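Local coordinates for type I modular polyketide synthase (Streptomyces albus subsp. albus, PDB 6IYT), which probably loads an alkylmalonyl extender unit, apparently ethylmalonyl, from coenzyme A during assembly of the polyketide salinomycin, as an acyltransferase domain of the synthase, at residues 82-93 with 439-448. Sequence-based numbering, arbitrary orientation.
Sequences AATRAAFEHRAV and WTRGVALDWT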
loop_
_atom_site.group_PDB
_atom_site.type_symbol
_atom_site.label_atom_id
_atom_site.label_comp_id
_atom_site.label_asym_id
_atom_site.label_seq_id
_atom_site.Cartn_x
_atom_site.Cartn_y
_atom_site.Cartn_z
ATOM N N ALA A 82 7.624 25.314 -0.059
ATOM C CA ALA A 82 6.623 24.560 0.696
ATOM C C ALA A 82 5.904 25.442 1.719
ATOM O O ALA A 82 4.740 25.232 2.001
ATOM C CB ALA A 82 7.270 23.365 1.385
ATOM N N ALA A 83 6.612 26.403 2.307
ATOM C CA ALA A 83 6.073 27.118 3.434
ATOM C C ALA A 83 5.334 28.382 2.989
ATOM O O ALA A 83 4.418 28.809 3.654
ATOM C CB ALA A 83 7.182 27.454 4.427
ATOM N N THR A 84 5.764 28.992 1.881
ATOM C CA THR A 84 5.451 30.417 1.620
ATOM C C THR A 84 4.576 30.607 0.390
ATOM O O THR A 84 4.102 31.707 0.124
ATOM C CB THR A 84 6.733 31.302 1.481
ATOM O OG1 THR A 84 7.348 31.093 0.199
ATOM C CG2 THR A 84 7.743 30.989 2.581
ATOM N N ARG A 85 4.332 29.534 -0.348
ATOM C CA ARG A 85 3.498 29.623 -1.528
ATOM C C ARG A 85 2.139 29.007 -1.234
ATOM O O ARG A 85 2.057 27.949 -0.626
ATOM C CB ARG A 85 4.156 28.901 -2.713
ATOM C CG ARG A 85 5.378 29.600 -3.279
ATOM C CD ARG A 85 5.010 30.895 -3.992
ATOM N NE ARG A 85 5.877 31.109 -5.145
ATOM C CZ ARG A 85 6.706 32.132 -5.291
ATOM N NH1 ARG A 85 7.536 32.154 -6.331
ATOM N NH2 ARG A 85 6.733 33.122 -4.382
ATOM N N ALA A 86 1.080 29.659 -1.709
ATOM C CA ALA A 86 -0.217 28.987 -1.919
ATOM C C ALA A 86 -0.081 27.799 -2.879
ATOM O O ALA A 86 0.567 27.903 -3.927
ATOM C CB ALA A 86 -1.247 29.976 -2.456
ATOM N N ALA A 87 -0.841 26.743 -2.609
ATOM C CA ALA A 87 -1.033 25.672 -3.582
ATOM C C ALA A 87 -2.244 25.962 -4.486
ATOM O O ALA A 87 -3.382 25.617 -4.148
ATOM C CB ALA A 87 -1.215 24.346 -2.875
ATOM N N PHE A 88 -1.960 26.404 -5.709
ATOM C CA PHE A 88 -2.975 26.546 -6.730
ATOM C C PHE A 88 -3.187 25.221 -7.503
ATOM O O PHE A 88 -2.557 24.186 -7.194
ATOM C CB PHE A 88 -2.579 27.659 -7.685
ATOM C CG PHE A 88 -2.468 29.002 -7.027
ATOM C CD1 PHE A 88 -3.507 29.494 -6.255
ATOM C CD2 PHE A 88 -1.330 29.778 -7.179
ATOM C CE1 PHE A 88 -3.366 30.695 -5.565
ATOM C CE2 PHE A 88 -1.221 31.017 -6.563
ATOM C CZ PHE A 88 -2.243 31.472 -5.749
ATOM N N GLU A 89 -4.080 25.260 -8.491
ATOM C CA GLU A 89 -4.650 24.051 -9.107
ATOM C C GLU A 89 -3.652 23.212 -9.938
ATOM O O GLU A 89 -3.708 21.968 -9.914
ATOM C CB GLU A 89 -5.881 24.445 -9.966
ATOM C CG GLU A 89 -6.574 23.296 -10.703
ATOM C CD GLU A 89 -7.838 23.739 -11.492
ATOM O OE1 GLU A 89 -7.940 24.918 -11.876
ATOM O OE2 GLU A 89 -8.688 22.881 -11.793
ATOM N N HIS A 90 -2.812 23.868 -10.735
ATOM C CA HIS A 90 -1.873 23.172 -11.612
ATOM C C HIS A 90 -0.536 23.061 -10.882
ATOM O O HIS A 90 0.032 24.087 -10.431
ATOM C CB HIS A 90 -1.675 23.949 -12.918
ATOM C CG HIS A 90 -2.889 23.972 -13.799
ATOM N ND1 HIS A 90 -2.955 23.266 -14.979
ATOM C CD2 HIS A 90 -4.125 24.488 -13.599
ATOM C CE1 HIS A 90 -4.161 23.414 -15.509
ATOM N NE2 HIS A 90 -4.891 24.139 -14.686
ATOM N N ARG A 91 -0.014 21.843 -10.790
ATOM C CA ARG A 91 1.033 21.558 -9.816
ATOM C C ARG A 91 2.140 20.740 -10.416
ATOM O O ARG A 91 1.910 19.915 -11.274
ATOM C CB ARG A 91 0.419 20.824 -8.614
ATOM C CG ARG A 91 -0.574 21.663 -7.830
ATOM C CD ARG A 91 -1.200 20.863 -6.706
ATOM N NE ARG A 91 -2.177 21.656 -6.019
ATOM C CZ ARG A 91 -2.769 21.348 -4.870
ATOM N NH1 ARG A 91 -2.588 20.164 -4.299
ATOM N NH2 ARG A 91 -3.720 22.179 -4.379
ATOM N N ALA A 92 3.362 20.992 -9.966
ATOM C CA ALA A 92 4.489 20.163 -10.318
ATOM C C ALA A 92 5.425 20.013 -9.151
ATOM O O ALA A 92 5.524 20.912 -8.294
ATOM C CB ALA A 92 5.230 20.736 -11.509
ATOM N N VAL A 93 6.207 18.935 -9.179
ATOM C CA VAL A 93 7.258 18.733 -8.219
ATOM C C VAL A 93 8.535 18.317 -8.938
ATOM O O VAL A 93 8.532 17.411 -9.772
ATOM C CB VAL A 93 6.876 17.678 -7.206
ATOM C CG1 VAL A 93 7.993 17.454 -6.212
ATOM C CG2 VAL A 93 5.547 18.045 -6.529
ATOM N N TRP A 439 -0.211 14.791 -4.192
ATOM C CA TRP A 439 -0.397 16.239 -4.007
ATOM C C TRP A 439 -0.736 16.921 -5.334
ATOM O O TRP A 439 -1.595 17.813 -5.377
ATOM C CB TRP A 439 0.860 16.864 -3.410
ATOM C CG TRP A 439 0.805 18.402 -3.257
ATOM C CD1 TRP A 439 0.075 19.128 -2.326
ATOM C CD2 TRP A 439 1.406 19.356 -4.120
ATOM N NE1 TRP A 439 0.314 20.476 -2.490
ATOM C CE2 TRP A 439 1.093 20.643 -3.616
ATOM C CE3 TRP A 439 2.230 19.261 -5.236
ATOM C CZ2 TRP A 439 1.565 21.801 -4.213
ATOM C CZ3 TRP A 439 2.698 20.426 -5.823
ATOM C CH2 TRP A 439 2.387 21.673 -5.288
ATOM N N THR A 440 -0.100 16.490 -6.421
ATOM C CA THR A 440 -0.359 17.135 -7.701
ATOM C C THR A 440 -1.765 16.846 -8.162
ATOM O O THR A 440 -2.301 17.585 -8.998
ATOM C CB THR A 440 0.622 16.737 -8.815
ATOM O OG1 THR A 440 0.585 15.321 -8.995
ATOM C CG2 THR A 440 2.045 17.217 -8.497
ATOM N N ARG A 441 -2.388 15.807 -7.596
ATOM C CA ARG A 441 -3.803 15.494 -7.889
ATOM C C ARG A 441 -4.762 16.046 -6.841
ATOM O O ARG A 441 -5.969 15.789 -6.907
ATOM C CB ARG A 441 -4.019 13.982 -8.010
ATOM C CG ARG A 441 -3.293 13.330 -9.170
ATOM C CD ARG A 441 -4.136 13.250 -10.430
ATOM N NE ARG A 441 -5.518 12.823 -10.185
ATOM C CZ ARG A 441 -5.937 11.559 -10.197
ATOM N NH1 ARG A 441 -5.078 10.557 -10.317
ATOM N NH2 ARG A 441 -7.199 11.304 -9.939
ATOM N N GLY A 442 -4.237 16.767 -5.848
ATOM C CA GLY A 442 -5.096 17.585 -4.973
ATOM C C GLY A 442 -5.128 17.146 -3.518
ATOM O O GLY A 442 -5.867 17.706 -2.708
ATOM N N VAL A 443 -4.326 16.148 -3.174
ATOM C CA VAL A 443 -4.287 15.660 -1.834
ATOM C C VAL A 443 -3.574 16.706 -0.986
ATOM O O VAL A 443 -2.453 17.126 -1.318
ATOM C CB VAL A 443 -3.547 14.306 -1.726
ATOM C CG1 VAL A 443 -3.289 13.950 -0.269
ATOM C CG2 VAL A 443 -4.347 13.202 -2.397
ATOM N N ALA A 444 -4.215 17.115 0.099
ATOM C CA ALA A 444 -3.580 17.998 1.071
ATOM C C ALA A 444 -2.388 17.274 1.679
ATOM O O ALA A 444 -2.546 16.250 2.292
ATOM C CB ALA A 444 -4.569 18.382 2.158
ATOM N N LEU A 445 -1.218 17.891 1.615
ATOM C CA LEU A 445 0.001 17.236 2.081
ATOM C C LEU A 445 0.992 18.263 2.649
ATOM O O LEU A 445 1.257 19.287 2.025
ATOM C CB LEU A 445 0.650 16.475 0.908
ATOM C CG LEU A 445 1.642 15.380 1.291
ATOM C CD1 LEU A 445 1.549 14.197 0.303
ATOM C CD2 LEU A 445 3.062 15.940 1.326
ATOM N N ASP A 446 1.531 17.986 3.830
ATOM C CA ASP A 446 2.317 18.986 4.540
ATOM C C ASP A 446 3.772 18.862 4.185
ATOM O O ASP A 446 4.539 18.148 4.855
ATOM C CB ASP A 446 2.116 18.854 6.041
ATOM C CG ASP A 446 2.966 19.801 6.814
ATOM O OD1 ASP A 446 3.500 20.751 6.197
ATOM O OD2 ASP A 446 3.245 19.500 7.988
ATOM N N TRP A 447 4.115 19.427 3.039
ATOM C CA TRP A 447 5.449 19.354 2.502
ATOM C C TRP A 447 6.499 19.946 3.430
ATOM O O TRP A 447 7.653 19.567 3.374
ATOM C CB TRP A 447 5.491 20.065 1.188
ATOM C CG TRP A 447 4.843 19.298 0.084
ATOM C CD1 TRP A 447 3.628 19.519 -0.441
ATOM C CD2 TRP A 447 5.423 18.238 -0.667
ATOM N NE1 TRP A 447 3.388 18.652 -1.458
ATOM C CE2 TRP A 447 4.481 17.850 -1.626
ATOM C CE3 TRP A 447 6.658 17.604 -0.648
ATOM C CZ2 TRP A 447 4.689 16.782 -2.484
ATOM C CZ3 TRP A 447 6.881 16.568 -1.531
ATOM C CH2 TRP A 447 5.921 16.217 -2.491
ATOM N N THR A 448 6.106 20.892 4.267
ATOM C CA THR A 448 7.046 21.464 5.241
ATOM C C THR A 448 7.658 20.377 6.147
ATOM O O THR A 448 8.831 20.458 6.523
ATOM C CB THR A 448 6.355 22.519 6.101
ATOM O OG1 THR A 448 5.998 23.638 5.268
ATOM C CG2 THR A 448 7.258 22.968 7.226
#
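R91 lays its extended side chain across one face of the W439 indole. CD sits 3.7 Å from the centroid of the six-membered ring, nearly on its normal, in a CH-pi contact; farther out, the guanidinium covers the five-membered ring as a cation-pi stack, its plane tilted 27° from the indole. NH1 then donates to W439 O (2.8 Å, N-H...O angle 154°), so one arginine grips both ring and carbonyl of the same tryptophan. That carbonyl takes a second bond, 2.9 Å from G442 N, arriving from the opposite face of its plane. Within its own segment, R91 NE makes a nearly straight bond to F88 O (2.8 Å), lying in the guanidinium plane and fixing its rotation, while A87 CB sits above the rim of one guanidinium face. With CG of W439 anti to its backbone N (chi1 176°), the indole reaches strand 90-96, where V93 CG2 meets CE3 at 3.8 Å. On the face opposite R91, W447 brings NE1 in over the rim of the indole, 3.2 Å above its plane, so that R91 and W447 hold W439 from its two sides. At the far end, A82 CB rests 3.8 Å from W447 CB. T440 sets CG2 against R91 CB and turns its hydroxyl back to A436 O. I46 of strand 43-49 touches both tryptophans. G442, at positive phi, closes helix 428-439 in a Schellman motif, which places W439 O at the helix C-terminus, where the guanidinium would probably be favoured electrostatically. The arrangement packs the loop that follows helix 428-439 against the three-stranded antiparallel sheet (43-49, 90-96, 111-114), consistent with the linker subdomain flanking the acyltransferase in modular polyketide synthases.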